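Local coordinates for protein glucosidase (Croceicoccus marinus, PDB 5Z3K) that probably hydrolyses O-glycosidic bonds as a beta-glucosidase of glycoside hydrolase family 39, at residues N232-D238 / V409-R413; Q327-A333 / A445-G451; D353-F357 / D415-Y421; L373-A378 / L470-V475. One frame throughout, in Å; residues are numbered along the deposited sequence.

Contact 1: N232-D238 / V409-R413; sequences NSRDPMD and VPPRR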
loop_
_atom_site.group_PDB
_atom_site.type_symbol
_atom_site.label_atom_id
_atom_site.label_comp_id
_atom_site.label_asym_id
_atom_site.label_seq_id
_atom_site.Cartn_x
_atom_site.Cartn_y
_atom_site.Cartn_z
ATOM N N ASN A 232 13.195 12.123 0.202
ATOM C CA ASN A 232 14.071 13.125 -0.386
ATOM C C ASN A 232 13.374 13.984 -1.435
ATOM O O ASN A 232 14.043 14.765 -2.123
ATOM C CB ASN A 232 15.309 12.446 -0.979
ATOM C CG ASN A 232 16.404 13.438 -1.330
ATOM O OD1 ASN A 232 16.868 13.483 -2.469
ATOM N ND2 ASN A 232 16.791 14.265 -0.362
ATOM N N SER A 233 12.050 13.871 -1.567
ATOM C CA SER A 233 11.301 14.686 -2.526
ATOM C C SER A 233 10.082 15.343 -1.885
ATOM O O SER A 233 9.672 16.447 -2.275
ATOM C CB SER A 233 10.851 13.831 -3.722
ATOM O OG SER A 233 9.662 13.107 -3.416
ATOM N N ARG A 234 9.500 14.665 -0.894
ATOM C CA ARG A 234 8.178 15.001 -0.354
ATOM C C ARG A 234 7.164 15.263 -1.465
ATOM O O ARG A 234 6.264 16.086 -1.296
ATOM C CB ARG A 234 8.226 16.207 0.596
ATOM C CG ARG A 234 9.257 16.134 1.702
ATOM C CD ARG A 234 9.224 14.833 2.447
ATOM N NE ARG A 234 9.052 15.068 3.873
ATOM C CZ ARG A 234 9.945 14.750 4.801
ATOM N NH1 ARG A 234 11.083 14.165 4.466
ATOM N NH2 ARG A 234 9.684 15.005 6.068
ATOM N N ASP A 235 7.300 14.573 -2.602
ATOM C CA ASP A 235 6.479 14.836 -3.785
ATOM C C ASP A 235 5.521 13.670 -3.988
ATOM O O ASP A 235 5.974 12.555 -4.304
ATOM C CB ASP A 235 7.369 15.030 -5.025
ATOM C CG ASP A 235 6.594 15.487 -6.265
ATOM O OD1 ASP A 235 5.344 15.476 -6.232
ATOM O OD2 ASP A 235 7.249 15.878 -7.278
ATOM N N PRO A 236 4.204 13.863 -3.824
ATOM C CA PRO A 236 3.272 12.726 -3.963
ATOM C C PRO A 236 3.193 12.183 -5.377
ATOM O O PRO A 236 2.630 11.097 -5.577
ATOM C CB PRO A 236 1.923 13.311 -3.501
ATOM C CG PRO A 236 2.054 14.790 -3.761
ATOM C CD PRO A 236 3.508 15.115 -3.480
HETATM N N MSE A 237 3.739 12.899 -6.360
HETATM C CA MSE A 237 3.788 12.420 -7.732
HETATM C C MSE A 237 4.775 11.255 -7.916
HETATM O O MSE A 237 4.653 10.506 -8.881
HETATM C CB MSE A 237 4.145 13.583 -8.678
HETATM C CG MSE A 237 3.985 13.283 -10.179
HETATM SE SE MSE A 237 2.167 12.723 -10.709
HETATM C CE MSE A 237 1.214 14.424 -10.487
ATOM N N ASP A 238 5.718 11.083 -6.979
ATOM C CA ASP A 238 6.828 10.146 -7.188
ATOM C C ASP A 238 6.355 8.751 -7.578
ATOM O O ASP A 238 6.971 8.086 -8.420
ATOM C CB ASP A 238 7.682 10.029 -5.927
ATOM C CG ASP A 238 8.721 11.106 -5.812
ATOM O OD1 ASP A 238 8.666 12.092 -6.594
ATOM O OD2 ASP A 238 9.569 10.980 -4.895
ATOM N N VAL A 409 17.295 8.661 -7.640
ATOM C CA VAL A 409 15.995 9.292 -7.411
ATOM C C VAL A 409 15.651 10.070 -8.673
ATOM O O VAL A 409 16.565 10.528 -9.370
ATOM C CB VAL A 409 16.017 10.217 -6.183
ATOM C CG1 VAL A 409 16.084 9.414 -4.881
ATOM C CG2 VAL A 409 17.167 11.206 -6.282
ATOM N N PRO A 410 14.377 10.243 -9.013
ATOM C CA PRO A 410 14.036 11.015 -10.204
ATOM C C PRO A 410 14.404 12.476 -10.015
ATOM O O PRO A 410 14.559 12.946 -8.880
ATOM C CB PRO A 410 12.515 10.827 -10.335
ATOM C CG PRO A 410 12.043 10.421 -8.987
ATOM C CD PRO A 410 13.183 9.711 -8.320
ATOM N N PRO A 411 14.592 13.220 -11.103
ATOM C CA PRO A 411 14.788 14.666 -10.967
ATOM C C PRO A 411 13.593 15.302 -10.278
ATOM O O PRO A 411 12.436 14.967 -10.555
ATOM C CB PRO A 411 14.922 15.149 -12.414
ATOM C CG PRO A 411 14.341 14.055 -13.247
ATOM C CD PRO A 411 14.611 12.786 -12.507
ATOM N N ARG A 412 13.878 16.220 -9.367
ATOM C CA ARG A 412 12.800 16.893 -8.662
ATOM C C ARG A 412 11.975 17.744 -9.623
ATOM O O ARG A 412 12.493 18.315 -10.587
ATOM C CB ARG A 412 13.362 17.756 -7.548
ATOM C CG ARG A 412 13.899 16.959 -6.395
ATOM C CD ARG A 412 14.488 17.882 -5.389
ATOM N NE ARG A 412 14.833 17.171 -4.174
ATOM C CZ ARG A 412 15.576 17.686 -3.209
ATOM N NH1 ARG A 412 16.045 18.928 -3.328
ATOM N NH2 ARG A 412 15.847 16.963 -2.133
ATOM N N ARG A 413 10.667 17.811 -9.353
ATOM C CA ARG A 413 9.728 18.607 -10.151
ATOM C C ARG A 413 9.797 20.050 -9.666
ATOM O O ARG A 413 8.982 20.513 -8.862
ATOM C CB ARG A 413 8.314 18.048 -10.029
ATOM C CG ARG A 413 8.134 16.660 -10.596
ATOM C CD ARG A 413 6.660 16.374 -10.841
ATOM N NE ARG A 413 5.885 16.490 -9.605
ATOM C CZ ARG A 413 4.636 16.931 -9.546
ATOM N NH1 ARG A 413 4.000 17.297 -10.657
ATOM N NH2 ARG A 413 4.017 16.989 -8.374
HETATM O O HOH W 1 9.792 16.475 -7.078
#
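Val-409 makes a loose start, its CG2 lying 4.5 Å from Asn-232 OD1, an oxygen that is bound by Arg-387. Pro-410 is no closer, its CG 4.5 Å from Asp-238 OD1. Arg-412 sends an extended chain across the Asn-232 side chain at about a right angle and spends two nitrogens on one backbone oxygen: NH2 donates to Asn-232 O at 2.8 Å, while NE adds a weak bond to it. Residues 232-238 form a beta-alpha loop of the (beta/alpha)8 barrel, running from strand 223-229 into helix 238-252. The segment 409-413 reaches it from a loop of the beta-sheet domain. Arg-413 grips Asp-235 side-on in a salt bridge, NE to OD2 at 2.8 Å (N-H...O 173°) and NH2 to OD1 at 2.9 Å. Both oxygens use their syn lone pairs, and the bend at chi3 (-59°) turns the guanidinium edge to the acid. Met-237, a selenomethionine, lays CB over one guanidinium face, 3.4 Å from Arg-413 NH2. A leucine in place of Arg-413 would probably leave the buried carboxylate without its charged mate. A water joins Arg-413 N to Asp-235 OD2, and OD1 also accepts from Met-237 N.

Contact 2: Q327-A333 / A445-G451; sequences QNARTGA and ADRDHKG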
loop_
_atom_site.group_PDB
_atom_site.type_symbol
_atom_site.label_atom_id
_atom_site.label_comp_id
_atom_site.label_asym_id
_atom_site.label_seq_id
_atom_site.Cartn_x
_atom_site.Cartn_y
_atom_site.Cartn_z
ATOM N N GLN A 327 -6.094 8.095 17.053
ATOM C CA GLN A 327 -6.184 8.548 15.673
ATOM C C GLN A 327 -5.744 9.999 15.533
ATOM O O GLN A 327 -5.581 10.738 16.513
ATOM C CB GLN A 327 -7.611 8.360 15.146
ATOM C CG GLN A 327 -7.915 6.903 14.880
ATOM C CD GLN A 327 -9.356 6.654 14.564
ATOM O OE1 GLN A 327 -9.987 7.410 13.819
ATOM N NE2 GLN A 327 -9.901 5.592 15.136
ATOM N N ASN A 328 -5.537 10.394 14.282
ATOM C CA ASN A 328 -4.954 11.692 13.980
ATOM C C ASN A 328 -5.312 12.038 12.539
ATOM O O ASN A 328 -6.173 11.399 11.927
ATOM C CB ASN A 328 -3.441 11.658 14.225
ATOM C CG ASN A 328 -2.774 10.503 13.511
ATOM O OD1 ASN A 328 -3.200 10.120 12.419
ATOM N ND2 ASN A 328 -1.746 9.915 14.132
ATOM N N ALA A 329 -4.636 13.046 11.984
ATOM C CA ALA A 329 -4.931 13.439 10.612
ATOM C C ALA A 329 -4.494 12.364 9.616
ATOM O O ALA A 329 -5.171 12.143 8.603
ATOM C CB ALA A 329 -4.266 14.778 10.281
ATOM N N ARG A 330 -3.366 11.697 9.868
ATOM C CA ARG A 330 -2.926 10.634 8.955
ATOM C C ARG A 330 -3.936 9.490 8.919
ATOM O O ARG A 330 -4.284 8.986 7.844
ATOM C CB ARG A 330 -1.547 10.100 9.359
ATOM C CG ARG A 330 -0.345 10.918 8.879
ATOM C CD ARG A 330 0.903 10.540 9.685
ATOM N NE ARG A 330 0.805 10.998 11.071
ATOM C CZ ARG A 330 1.507 10.504 12.084
ATOM N NH1 ARG A 330 2.379 9.520 11.877
ATOM N NH2 ARG A 330 1.339 11.007 13.306
ATOM N N THR A 331 -4.394 9.035 10.091
ATOM C CA THR A 331 -5.375 7.956 10.087
ATOM C C THR A 331 -6.694 8.436 9.504
ATOM O O THR A 331 -7.427 7.647 8.900
ATOM C CB THR A 331 -5.578 7.383 11.498
ATOM O OG1 THR A 331 -6.095 8.388 12.375
ATOM C CG2 THR A 331 -4.255 6.871 12.068
ATOM N N GLY A 332 -7.008 9.723 9.662
ATOM C CA GLY A 332 -8.213 10.244 9.054
ATOM C C GLY A 332 -8.116 10.217 7.540
ATOM O O GLY A 332 -9.012 9.719 6.858
ATOM N N ALA A 333 -7.008 10.735 7.000
ATOM C CA ALA A 333 -6.814 10.709 5.552
ATOM C C ALA A 333 -6.797 9.278 5.026
ATOM O O ALA A 333 -7.328 8.995 3.945
ATOM C CB ALA A 333 -5.521 11.437 5.176
ATOM N N ALA A 445 -9.670 15.964 7.514
ATOM C CA ALA A 445 -8.451 15.584 8.226
ATOM C C ALA A 445 -7.432 16.692 8.014
ATOM O O ALA A 445 -7.012 16.945 6.883
ATOM C CB ALA A 445 -7.910 14.234 7.751
ATOM N N ASP A 446 -7.071 17.386 9.086
ATOM C CA ASP A 446 -6.118 18.484 8.976
ATOM C C ASP A 446 -5.523 18.722 10.365
ATOM O O ASP A 446 -5.611 17.854 11.241
ATOM C CB ASP A 446 -6.786 19.726 8.349
ATOM C CG ASP A 446 -7.879 20.331 9.218
ATOM O OD1 ASP A 446 -8.041 19.929 10.391
ATOM O OD2 ASP A 446 -8.572 21.249 8.724
ATOM N N ARG A 447 -4.905 19.890 10.565
ATOM C CA ARG A 447 -4.223 20.149 11.827
ATOM C C ARG A 447 -5.181 20.172 13.009
ATOM O O ARG A 447 -4.737 20.049 14.160
ATOM C CB ARG A 447 -3.453 21.468 11.748
ATOM C CG ARG A 447 -4.325 22.690 11.533
ATOM C CD ARG A 447 -3.589 23.975 11.926
ATOM N NE ARG A 447 -2.217 24.042 11.410
ATOM C CZ ARG A 447 -1.123 23.915 12.159
ATOM N NH1 ARG A 447 -1.226 23.696 13.467
ATOM N NH2 ARG A 447 0.076 23.999 11.601
ATOM N N ASP A 448 -6.480 20.290 12.757
ATOM C CA ASP A 448 -7.478 20.340 13.816
ATOM C C ASP A 448 -8.450 19.168 13.807
ATOM O O ASP A 448 -9.332 19.114 14.671
ATOM C CB ASP A 448 -8.279 21.649 13.722
ATOM C CG ASP A 448 -7.402 22.877 13.868
ATOM O OD1 ASP A 448 -6.514 22.866 14.744
ATOM O OD2 ASP A 448 -7.584 23.842 13.091
ATOM N N HIS A 449 -8.342 18.242 12.855
ATOM C CA HIS A 449 -9.357 17.209 12.712
ATOM C C HIS A 449 -8.725 15.910 12.252
ATOM O O HIS A 449 -7.732 15.908 11.513
ATOM C CB HIS A 449 -10.441 17.615 11.711
ATOM C CG HIS A 449 -11.087 18.918 12.034
ATOM N ND1 HIS A 449 -12.193 19.015 12.850
ATOM C CD2 HIS A 449 -10.769 20.183 11.675
ATOM C CE1 HIS A 449 -12.543 20.284 12.959
ATOM N NE2 HIS A 449 -11.692 21.013 12.260
ATOM N N LYS A 450 -9.351 14.805 12.665
ATOM C CA LYS A 450 -8.866 13.446 12.443
ATOM C C LYS A 450 -9.776 12.648 11.518
ATOM O O LYS A 450 -9.920 11.434 11.683
ATOM C CB LYS A 450 -8.728 12.697 13.766
ATOM C CG LYS A 450 -8.208 13.517 14.927
ATOM C CD LYS A 450 -8.265 12.712 16.250
ATOM C CE LYS A 450 -9.604 12.014 16.407
ATOM N NZ LYS A 450 -9.930 11.795 17.849
ATOM N N GLY A 451 -10.417 13.301 10.554
ATOM C CA GLY A 451 -11.286 12.579 9.647
ATOM C C GLY A 451 -12.747 12.516 10.040
ATOM O O GLY A 451 -13.531 11.888 9.313
HETATM O O HOH W 2 -8.831 8.692 12.121
#
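Gly-332 and Gly-451 bring their CA atoms to 3.9 Å where the first turn of helix 329-341, which follows the last strand of the (beta/alpha)8 barrel, sits against the turn between strands 438-446 and 452-459 of the beta-sheet domain. Such closeness calls for glycine: a CB on Gly-332 would collide with the backbone of Lys-450 and Gly-451. The apolar part is a cluster of alanines, in which Ala-445 CB lies 4.5 Å from both Ala-329 CB and Ala-333 CB, while Ala-281 of helix 277-291 touches the two helix residues. Lys-450 contributes its aliphatic chain. With CG beside its own backbone N and a bend at chi3 (-46°), it runs along the backbone of Gln-327 and Asn-328, CD coming 3.3 Å from Gln-327 O. Polar links across the contact are indirect. One water accepts from Thr-331 OG1 at 2.8 Å and donates to Lys-450 O at 3.0 Å, tying helix start to turn. Within the helix start, Asn-328 and Thr-331 form a capping box, with Asn-328 N donating to Thr-331 OG1 and Thr-331 N to Asn-328 OD1. Asn-328 O also receives a CA-H...O contact from Lys-450 CA, at 3.4 Å.

Contact 3: D353-F357 / D415-Y421; sequences DDNGF and DARSTGY
Asn-355 and Ala-416 mark the nearest backbone approach, their CA atoms 4.8 Å apart, between two loops. Each loop is braced from within: Asp-353 makes an Asx turn and Ser-418 an ST turn, its OG accepting from Gly-420 N. Where they cross, Ser-418 CA points its hydrogen at Asn-355 O in a CA-H...O contact of 3.5 Å, and a water donates to both Asn-355 O and Ala-416 O. Asn-355 presses CB to 3.3 Å from Arg-417 O and rests ND2 against Ala-416 CA. Asp-353 has CG between its backbone N and carbonyl carbon (chi1 67°), which folds OD1 back over its own loop; Asn-355 N and Phe-357 N grip it from opposite faces of the carboxylate. OD2 faces the other loop through water: one molecule, 2.6 Å from OD2 of Asp-353, also bonds Thr-419 OG1 and Tyr-421 OH, and a second accepts from Thr-419 N. An alanine at Asp-353 would probably leave Asn-355 N and Phe-357 N without their shared oxygen, undoing the Asx turn, and deprive both waters of an acceptor. Tyr-421 drives its edge into the face of Phe-357, a T-shaped stack with planes 65° apart and Tyr-421 CD2 3.6 Å from Phe-357 CG. The contact joins the hairpin turn between strands 345-350 and 357-363 to the loop entering strand 423-429, at one margin of the beta-sheet domain.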
loop_
_atom_site.group_PDB
_atom_site.type_symbol
_atom_site.label_atom_id
_atom_site.label_comp_id
_atom_site.label_asym_id
_atom_site.label_seq_id
_atom_site.Cartn_x
_atom_site.Cartn_y
_atom_site.Cartn_z
ATOM N N ASP A 353 -5.144 19.972 -9.946
ATOM C CA ASP A 353 -3.874 20.197 -10.632
ATOM C C ASP A 353 -2.893 19.089 -10.261
ATOM O O ASP A 353 -3.203 18.191 -9.465
ATOM C CB ASP A 353 -3.338 21.614 -10.336
ATOM C CG ASP A 353 -2.944 21.810 -8.881
ATOM O OD1 ASP A 353 -2.374 20.880 -8.277
ATOM O OD2 ASP A 353 -3.182 22.911 -8.336
ATOM N N ASP A 354 -1.689 19.152 -10.839
ATOM C CA ASP A 354 -0.640 18.187 -10.534
ATOM C C ASP A 354 0.427 18.758 -9.600
ATOM O O ASP A 354 1.499 18.157 -9.463
ATOM C CB ASP A 354 -0.006 17.644 -11.823
ATOM C CG ASP A 354 0.627 18.723 -12.672
ATOM O OD1 ASP A 354 0.652 19.893 -12.237
ATOM O OD2 ASP A 354 1.097 18.405 -13.789
ATOM N N ASN A 355 0.146 19.893 -8.946
ATOM C CA ASN A 355 1.044 20.523 -7.980
ATOM C C ASN A 355 0.547 20.394 -6.545
ATOM O O ASN A 355 0.861 21.235 -5.698
ATOM C CB ASN A 355 1.245 22.003 -8.284
ATOM C CG ASN A 355 1.234 22.298 -9.747
ATOM O OD1 ASN A 355 0.283 22.887 -10.261
ATOM N ND2 ASN A 355 2.289 21.896 -10.437
ATOM N N GLY A 356 -0.243 19.369 -6.259
ATOM C CA GLY A 356 -0.610 19.063 -4.892
ATOM C C GLY A 356 -2.054 19.342 -4.534
ATOM O O GLY A 356 -2.475 18.975 -3.425
ATOM N N PHE A 357 -2.835 19.978 -5.412
ATOM C CA PHE A 357 -4.273 20.134 -5.176
ATOM C C PHE A 357 -4.976 19.033 -5.964
ATOM O O PHE A 357 -5.425 19.227 -7.095
ATOM C CB PHE A 357 -4.788 21.524 -5.542
ATOM C CG PHE A 357 -6.176 21.791 -5.022
ATOM C CD1 PHE A 357 -6.374 22.164 -3.700
ATOM C CD2 PHE A 357 -7.286 21.628 -5.843
ATOM C CE1 PHE A 357 -7.651 22.388 -3.199
ATOM C CE2 PHE A 357 -8.571 21.857 -5.353
ATOM C CZ PHE A 357 -8.756 22.234 -4.029
ATOM N N ASP A 415 9.113 22.825 -10.854
ATOM C CA ASP A 415 8.006 23.717 -11.187
ATOM C C ASP A 415 6.704 23.342 -10.484
ATOM O O ASP A 415 5.657 23.942 -10.766
ATOM C CB ASP A 415 7.794 23.743 -12.703
ATOM C CG ASP A 415 9.006 24.278 -13.449
ATOM O OD1 ASP A 415 9.609 25.262 -12.964
ATOM O OD2 ASP A 415 9.363 23.713 -14.505
ATOM N N ALA A 416 6.743 22.388 -9.554
ATOM C CA ALA A 416 5.530 21.864 -8.938
ATOM C C ALA A 416 5.157 22.570 -7.640
ATOM O O ALA A 416 4.529 21.950 -6.773
ATOM C CB ALA A 416 5.674 20.361 -8.692
ATOM N N ARG A 417 5.519 23.846 -7.479
ATOM C CA ARG A 417 5.100 24.601 -6.304
ATOM C C ARG A 417 3.576 24.640 -6.225
ATOM O O ARG A 417 2.892 24.710 -7.246
ATOM C CB ARG A 417 5.667 26.024 -6.359
ATOM C CG ARG A 417 5.181 26.950 -5.242
ATOM C CD ARG A 417 5.904 28.297 -5.268
ATOM N NE ARG A 417 7.356 28.122 -5.306
ATOM C CZ ARG A 417 8.108 27.908 -4.232
ATOM N NH1 ARG A 417 7.547 27.852 -3.033
ATOM N NH2 ARG A 417 9.420 27.753 -4.355
ATOM N N SER A 418 3.042 24.555 -5.002
ATOM C CA SER A 418 1.593 24.572 -4.820
ATOM C C SER A 418 1.008 25.896 -5.298
ATOM O O SER A 418 1.644 26.952 -5.204
ATOM C CB SER A 418 1.244 24.341 -3.346
ATOM O OG SER A 418 -0.081 24.733 -3.049
ATOM N N THR A 419 -0.211 25.831 -5.842
ATOM C CA THR A 419 -0.898 27.053 -6.254
ATOM C C THR A 419 -1.240 27.923 -5.055
ATOM O O THR A 419 -1.430 29.134 -5.208
ATOM C CB THR A 419 -2.164 26.711 -7.051
ATOM O OG1 THR A 419 -1.810 25.914 -8.187
ATOM C CG2 THR A 419 -2.864 27.967 -7.548
ATOM N N GLY A 420 -1.286 27.339 -3.865
ATOM C CA GLY A 420 -1.594 28.102 -2.675
ATOM C C GLY A 420 -3.060 28.390 -2.456
ATOM O O GLY A 420 -3.383 29.364 -1.764
ATOM N N TYR A 421 -3.958 27.571 -3.008
ATOM C CA TYR A 421 -5.380 27.706 -2.709
ATOM C C TYR A 421 -5.630 27.724 -1.207
ATOM O O TYR A 421 -5.016 26.972 -0.444
ATOM C CB TYR A 421 -6.180 26.556 -3.315
ATOM C CG TYR A 421 -6.159 26.489 -4.820
ATOM C CD1 TYR A 421 -6.616 27.552 -5.587
ATOM C CD2 TYR A 421 -5.713 25.346 -5.471
ATOM C CE1 TYR A 421 -6.620 27.487 -6.966
ATOM C CE2 TYR A 421 -5.709 25.274 -6.854
ATOM C CZ TYR A 421 -6.158 26.352 -7.591
ATOM O OH TYR A 421 -6.157 26.274 -8.956
HETATM O O HOH W 3 -1.794 23.460 -5.769
HETATM O O HOH W 4 -4.077 24.909 -9.755
HETATM O O HOH W 5 3.154 21.405 -4.305
#

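Contact 4: L373-A378 / L470-V475; sequences LISNYA and LAVSGV
Asn-376 O is gripped by two successive backbone N-H groups of the facing segment 470-475: Ser-473 N donates to it at 2.6 Å, and Gly-474 N adds a weak bond at 3.4 Å. Ser-473 and Gly-474 thus share one partner in a G1 beta bulge, with Ser-473 in a left-handed conformation (phi 67°). The return bond, Asn-376 N to Gly-474 O, is 3.0 Å and almost straight (177°), and antiparallel pairing goes on with Ser-375 opposite Val-475. The Asn-376 side chain reaches over to the start of 470-475. Its CG stands anti to the backbone N (chi1 -167°), so that ND2 reaches Leu-470 O at 2.9 Å, with that oxygen in the amide plane; ND2 also bonds Tyr-421 O. Val-472 lays CG1 against the same amide, 3.7 Å from Asn-376 OD1, and touches Ala-378 CB with that methyl. On the Asn-376 side of the sheet Ile-374 CG2 meets Leu-470 CD2 at 3.8 Å, and Phe-357 adjoins Ile-374 and Asn-376. A CB on Gly-474 would run into Leu-470 CD1. On the other side Leu-373 CD1 packs on Val-475 CG1 at 3.9 Å, while Ser-375 OG, bonded to Ala-282 O, touches the second Val-475 methyl; helix 277-291 lies against this side. A water bridges Ala-378 N and Ser-473 OG, which also bonds Asp-279 OD1. The backbone N and O of Asn-376 thus pair the strand ends, while its buried amide fixes Leu-470, on the approach to strand 474-482, and the loop at Tyr-421 to the end of strand 369-376.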
loop_
_atom_site.group_PDB
_atom_site.type_symbol
_atom_site.label_atom_id
_atom_site.label_comp_id
_atom_site.label_asym_id
_atom_site.label_seq_id
_atom_site.Cartn_x
_atom_site.Cartn_y
_atom_site.Cartn_z
ATOM N N LEU A 373 -13.084 13.345 -3.067
ATOM C CA LEU A 373 -11.925 13.448 -2.193
ATOM C C LEU A 373 -11.026 14.562 -2.703
ATOM O O LEU A 373 -10.738 14.616 -3.900
ATOM C CB LEU A 373 -11.163 12.123 -2.176
ATOM C CG LEU A 373 -9.897 12.112 -1.329
ATOM C CD1 LEU A 373 -10.275 12.120 0.172
ATOM C CD2 LEU A 373 -9.072 10.897 -1.649
ATOM N N ILE A 374 -10.597 15.448 -1.808
ATOM C CA ILE A 374 -9.775 16.598 -2.154
ATOM C C ILE A 374 -8.621 16.692 -1.170
ATOM O O ILE A 374 -8.845 16.740 0.044
ATOM C CB ILE A 374 -10.581 17.913 -2.118
ATOM C CG1 ILE A 374 -11.821 17.834 -3.008
ATOM C CG2 ILE A 374 -9.675 19.096 -2.480
ATOM C CD1 ILE A 374 -12.838 18.934 -2.706
ATOM N N SER A 375 -7.395 16.760 -1.684
ATOM C CA SER A 375 -6.235 17.031 -0.841
ATOM C C SER A 375 -5.549 18.291 -1.331
ATOM O O SER A 375 -5.325 18.451 -2.536
ATOM C CB SER A 375 -5.238 15.872 -0.826
ATOM O OG SER A 375 -4.133 16.170 0.030
ATOM N N ASN A 376 -5.219 19.174 -0.396
ATOM C CA ASN A 376 -4.459 20.387 -0.670
ATOM C C ASN A 376 -3.084 20.204 -0.033
ATOM O O ASN A 376 -2.906 20.451 1.164
ATOM C CB ASN A 376 -5.192 21.616 -0.117
ATOM C CG ASN A 376 -4.618 22.917 -0.637
ATOM O OD1 ASN A 376 -3.743 22.917 -1.506
ATOM N ND2 ASN A 376 -5.113 24.032 -0.120
ATOM N N TYR A 377 -2.119 19.753 -0.832
ATOM C CA TYR A 377 -0.778 19.438 -0.361
ATOM C C TYR A 377 0.249 20.325 -1.054
ATOM O O TYR A 377 0.201 20.503 -2.274
ATOM C CB TYR A 377 -0.425 17.958 -0.617
ATOM C CG TYR A 377 1.017 17.672 -0.266
ATOM C CD1 TYR A 377 1.391 17.453 1.055
ATOM C CD2 TYR A 377 2.012 17.696 -1.234
ATOM C CE1 TYR A 377 2.702 17.229 1.391
ATOM C CE2 TYR A 377 3.338 17.487 -0.901
ATOM C CZ TYR A 377 3.671 17.255 0.419
ATOM O OH TYR A 377 4.986 17.031 0.762
ATOM N N ALA A 378 1.212 20.839 -0.290
ATOM C CA ALA A 378 2.263 21.697 -0.833
ATOM C C ALA A 378 3.621 21.046 -0.609
ATOM O O ALA A 378 3.987 20.750 0.533
ATOM C CB ALA A 378 2.219 23.086 -0.188
ATOM N N LEU A 470 -10.064 25.477 2.855
ATOM C CA LEU A 470 -9.282 24.242 2.976
ATOM C C LEU A 470 -7.829 24.645 2.744
ATOM O O LEU A 470 -7.344 24.612 1.614
ATOM C CB LEU A 470 -9.745 23.181 1.982
ATOM C CG LEU A 470 -8.950 21.865 1.995
ATOM C CD1 LEU A 470 -9.167 21.093 3.292
ATOM C CD2 LEU A 470 -9.280 20.997 0.777
ATOM N N ALA A 471 -7.159 25.052 3.823
ATOM C CA ALA A 471 -5.773 25.480 3.723
ATOM C C ALA A 471 -4.886 24.310 3.324
ATOM O O ALA A 471 -5.280 23.139 3.388
ATOM C CB ALA A 471 -5.282 26.069 5.044
ATOM N N VAL A 472 -3.654 24.635 2.929
ATOM C CA VAL A 472 -2.701 23.582 2.593
ATOM C C VAL A 472 -2.539 22.633 3.774
ATOM O O VAL A 472 -2.720 23.009 4.942
ATOM C CB VAL A 472 -1.337 24.148 2.164
ATOM C CG1 VAL A 472 -1.447 24.730 0.772
ATOM C CG2 VAL A 472 -0.852 25.196 3.144
ATOM N N SER A 473 -2.204 21.381 3.458
ATOM C CA SER A 473 -2.082 20.291 4.431
ATOM C C SER A 473 -3.440 19.935 5.035
ATOM O O SER A 473 -3.567 19.733 6.248
ATOM C CB SER A 473 -1.054 20.612 5.521
ATOM O OG SER A 473 0.203 20.973 4.954
ATOM N N GLY A 474 -4.455 19.859 4.185
ATOM C CA GLY A 474 -5.774 19.420 4.603
ATOM C C GLY A 474 -6.371 18.490 3.570
ATOM O O GLY A 474 -6.046 18.556 2.380
ATOM N N VAL A 475 -7.247 17.604 4.047
ATOM C CA VAL A 475 -7.897 16.576 3.243
ATOM C C VAL A 475 -9.390 16.613 3.540
ATOM O O VAL A 475 -9.795 16.657 4.709
ATOM C CB VAL A 475 -7.318 15.170 3.536
ATOM C CG1 VAL A 475 -8.017 14.107 2.686
ATOM C CG2 VAL A 475 -5.808 15.152 3.284
HETATM O O HOH W 6 1.108 20.348 2.659
#

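All four contacts lie where the (beta/alpha)8 barrel meets the beta-sheet domain or within that domain. Contacts 3 and 4 are the closest, centres 10 Å apart: Gly-356 O takes Tyr-377 N at 2.7 Å. Contact 1 joins contact 3 through Arg-413 NH1 and Asp-354 O (2.9 Å), and contact 4 through Arg-234 O and Tyr-377 OH (2.6 Å), tying the barrel loop to both. Contact 2 meets contact 4 in the sheet, where Ala-445 N lies 2.9 Å from Val-475 O, but does not touch contact 1, about 10 Å away between nearest atoms, or contact 3, about 11 Å away. Helix 277-291 touches side chains of contacts 1, 2 and 4.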